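Long-range contact in hydroxyglutarate synthase (Pseudomonas putida, PDB 6W1H), which catalyses the iron-dependent decarboxylation and hydroxylation of 2-oxoadipate to D-2-hydroxyglutarate with dioxygen, a step in D-lysine catabolism: residues 68-73 and 294-299. Numbering follows the deposited sequence.
With NI (nickel (II) ion), chain B; OOG (2-oxoadipic acid), chain C.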
loop_
_atom_site.group_PDB
_atom_site.type_symbol
_atom_site.label_atom_id
_atom_site.label_comp_id
_atom_site.label_asym_id
_atom_site.label_seq_id
_atom_site.Cartn_x
_atom_site.Cartn_y
_atom_site.Cartn_z
ATOM N N GLU A 68 -3.007 -0.352 10.873
ATOM C CA GLU A 68 -2.765 -0.720 9.484
ATOM C C GLU A 68 -2.415 0.503 8.652
ATOM O O GLU A 68 -3.173 1.477 8.623
ATOM C CB GLU A 68 -4.012 -1.411 8.917
ATOM C CG GLU A 68 -3.914 -1.712 7.436
ATOM C CD GLU A 68 -4.811 -2.869 6.998
ATOM O OE1 GLU A 68 -5.526 -3.442 7.846
ATOM O OE2 GLU A 68 -4.810 -3.194 5.789
ATOM N N ARG A 69 -1.272 0.434 7.958
ATOM C CA ARG A 69 -0.797 1.541 7.145
ATOM C C ARG A 69 -0.086 1.015 5.903
ATOM O O ARG A 69 0.394 -0.119 5.865
ATOM C CB ARG A 69 0.210 2.400 7.925
ATOM C CG ARG A 69 -0.400 3.285 8.992
ATOM C CD ARG A 69 0.679 3.837 9.889
ATOM N NE ARG A 69 1.303 2.790 10.683
ATOM C CZ ARG A 69 0.944 2.497 11.923
ATOM N NH1 ARG A 69 -0.038 3.196 12.521
ATOM N NH2 ARG A 69 1.573 1.529 12.610
ATOM N N HIS A 70 0.039 1.884 4.903
ATOM C CA HIS A 70 1.000 1.718 3.816
ATOM C C HIS A 70 1.874 2.963 3.765
ATOM O O HIS A 70 1.472 4.044 4.179
ATOM C CB HIS A 70 0.394 1.343 2.447
ATOM C CG HIS A 70 -0.076 2.483 1.594
ATOM N ND1 HIS A 70 -1.407 2.665 1.282
ATOM C CD2 HIS A 70 0.600 3.417 0.885
ATOM C CE1 HIS A 70 -1.535 3.692 0.462
ATOM N NE2 HIS A 70 -0.333 4.164 0.202
ATOM N N GLY A 71 3.098 2.785 3.327
ATOM C CA GLY A 71 3.971 3.884 3.004
ATOM C C GLY A 71 4.305 3.855 1.531
ATOM O O GLY A 71 4.131 2.821 0.872
ATOM N N ALA A 72 4.836 4.965 1.018
ATOM C CA ALA A 72 5.318 5.031 -0.349
ATOM C C ALA A 72 6.647 5.752 -0.353
ATOM O O ALA A 72 6.781 6.799 0.287
ATOM C CB ALA A 72 4.337 5.788 -1.243
ATOM N N ILE A 73 7.615 5.195 -1.078
ATOM C CA ILE A 73 8.948 5.765 -1.176
ATOM C C ILE A 73 9.423 5.631 -2.610
ATOM O O ILE A 73 8.915 4.818 -3.386
ATOM C CB ILE A 73 9.967 5.098 -0.230
ATOM C CG1 ILE A 73 10.117 3.616 -0.560
ATOM C CG2 ILE A 73 9.546 5.291 1.204
ATOM C CD1 ILE A 73 11.204 2.919 0.230
ATOM N N GLU A 294 -2.880 10.989 2.340
ATOM C CA GLU A 294 -3.768 10.057 1.674
ATOM C C GLU A 294 -4.552 9.249 2.691
ATOM O O GLU A 294 -4.137 9.061 3.839
ATOM C CB GLU A 294 -2.903 9.133 0.816
ATOM C CG GLU A 294 -3.631 8.098 -0.027
ATOM C CD GLU A 294 -2.675 7.421 -0.965
ATOM O OE1 GLU A 294 -1.990 6.481 -0.532
ATOM O OE2 GLU A 294 -2.553 7.867 -2.103
ATOM N N ILE A 295 -5.700 8.759 2.246
ATOM C CA ILE A 295 -6.561 7.895 3.035
ATOM C C ILE A 295 -7.076 6.812 2.102
ATOM O O ILE A 295 -7.343 7.066 0.923
ATOM C CB ILE A 295 -7.713 8.710 3.672
ATOM C CG1 ILE A 295 -8.609 7.828 4.527
ATOM C CG2 ILE A 295 -8.531 9.451 2.601
ATOM C CD1 ILE A 295 -7.917 7.235 5.726
ATOM N N GLU A 296 -7.200 5.603 2.624
ATOM C CA GLU A 296 -7.709 4.502 1.824
ATOM C C GLU A 296 -8.676 3.635 2.612
ATOM O O GLU A 296 -8.655 3.606 3.836
ATOM C CB GLU A 296 -6.579 3.652 1.220
ATOM C CG GLU A 296 -5.856 2.761 2.193
ATOM C CD GLU A 296 -4.582 2.153 1.599
ATOM O OE1 GLU A 296 -4.332 2.288 0.385
ATOM O OE2 GLU A 296 -3.826 1.548 2.351
ATOM N N GLN A 297 -9.554 2.949 1.872
ATOM C CA GLN A 297 -10.430 1.911 2.388
ATOM C C GLN A 297 -10.145 0.667 1.558
ATOM O O GLN A 297 -10.149 0.741 0.322
ATOM C CB GLN A 297 -11.895 2.324 2.181
ATOM C CG GLN A 297 -12.902 1.324 2.762
ATOM C CD GLN A 297 -14.328 1.618 2.381
ATOM O OE1 GLN A 297 -14.705 2.780 2.197
ATOM N NE2 GLN A 297 -15.145 0.588 2.311
ATOM N N ARG A 298 -9.901 -0.464 2.216
ATOM C CA ARG A 298 -9.486 -1.686 1.527
ATOM C C ARG A 298 -10.597 -2.715 1.566
ATOM O O ARG A 298 -11.127 -3.012 2.641
ATOM C CB ARG A 298 -8.221 -2.266 2.161
ATOM C CG ARG A 298 -6.992 -1.482 1.738
ATOM C CD ARG A 298 -5.656 -2.016 2.300
ATOM N NE ARG A 298 -4.582 -1.232 1.705
ATOM C CZ ARG A 298 -3.985 -1.507 0.555
ATOM N NH1 ARG A 298 -4.268 -2.629 -0.108
ATOM N NH2 ARG A 298 -3.113 -0.654 0.054
ATOM N N GLY A 299 -10.968 -3.220 0.379
ATOM C CA GLY A 299 -11.989 -4.228 0.223
ATOM C C GLY A 299 -11.418 -5.517 -0.312
ATOM O O GLY A 299 -10.265 -5.860 -0.035
HETATM NI NI NI B . -0.360 5.655 -1.426
HETATM C C2 OOG C . 2.510 6.780 -5.250
HETATM C C3 OOG C . 2.905 5.352 -4.908
HETATM C C4 OOG C . 1.696 4.429 -4.965
HETATM C C6 OOG C . -0.607 4.123 -3.734
HETATM O O4 OOG C . -1.041 3.461 -4.739
HETATM O O3 OOG C . -1.343 4.423 -2.742
HETATM C C5 OOG C . 0.836 4.576 -3.696
HETATM C C1 OOG C . 3.748 7.673 -5.461
HETATM O O1 OOG C . 3.617 8.776 -5.891
HETATM O O2 OOG C . 5.039 7.229 -5.165
HETATM O O5 OOG C . 1.245 5.010 -2.668
HETATM O O HOH W 1 -0.604 7.236 -3.268
#
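H70 and E294 bind one metal from two strands of different sheets, the two-histidine, one-carboxylate site of this glyoxalase-clan (VOC) dioxygenase, with H226 as the third protein ligand. Nickel occupies the place of the iron(II) cofactor here. H70 gives NE2 to it at 2.2 Å and E294 gives OE1 at 2.0 Å, with the ring and carboxylate planes turned 55° apart. E294 reaches in fully extended, CG anti to the backbone N (chi1 -178°), and T228 donates a hydrogen bond to the same OE1 that holds the nickel. The substrate 2-oxoadipate chelates the metal through O3 and O5, a water fills a further position, and the CB of A72 rests 3.5 Å from O5 of the substrate.

Behind the metal, hydrogen bonds form a buried second shell. H70 ND1 donates to E296 OE2 at 2.9 Å, almost straight (163°) and nearly in the ring plane, which, together with the metal bond, helps fix the imidazole's rotation. With an alanine in place of E296, H70 ND1 would probably lose its acceptor, leaving the ring less firmly set about its bond to the metal, and R298 would lose its charge partner.

Charge pairing steadies that carboxylate in turn. R298 forms a salt bridge to it, and the backbone carbonyls of D398 and Y396 accept hydrogen bonds from R298 NH1. E68, salt-bridged to R127 through OE2 and to R64 and R230 through OE1, brings OE2 only to 3.8 Å from R298 CD. On E296 OE2 itself, H70 ND1 and R298 NE arrive from opposite faces of the carboxylate, the arginine nitrogen at 3.0 Å.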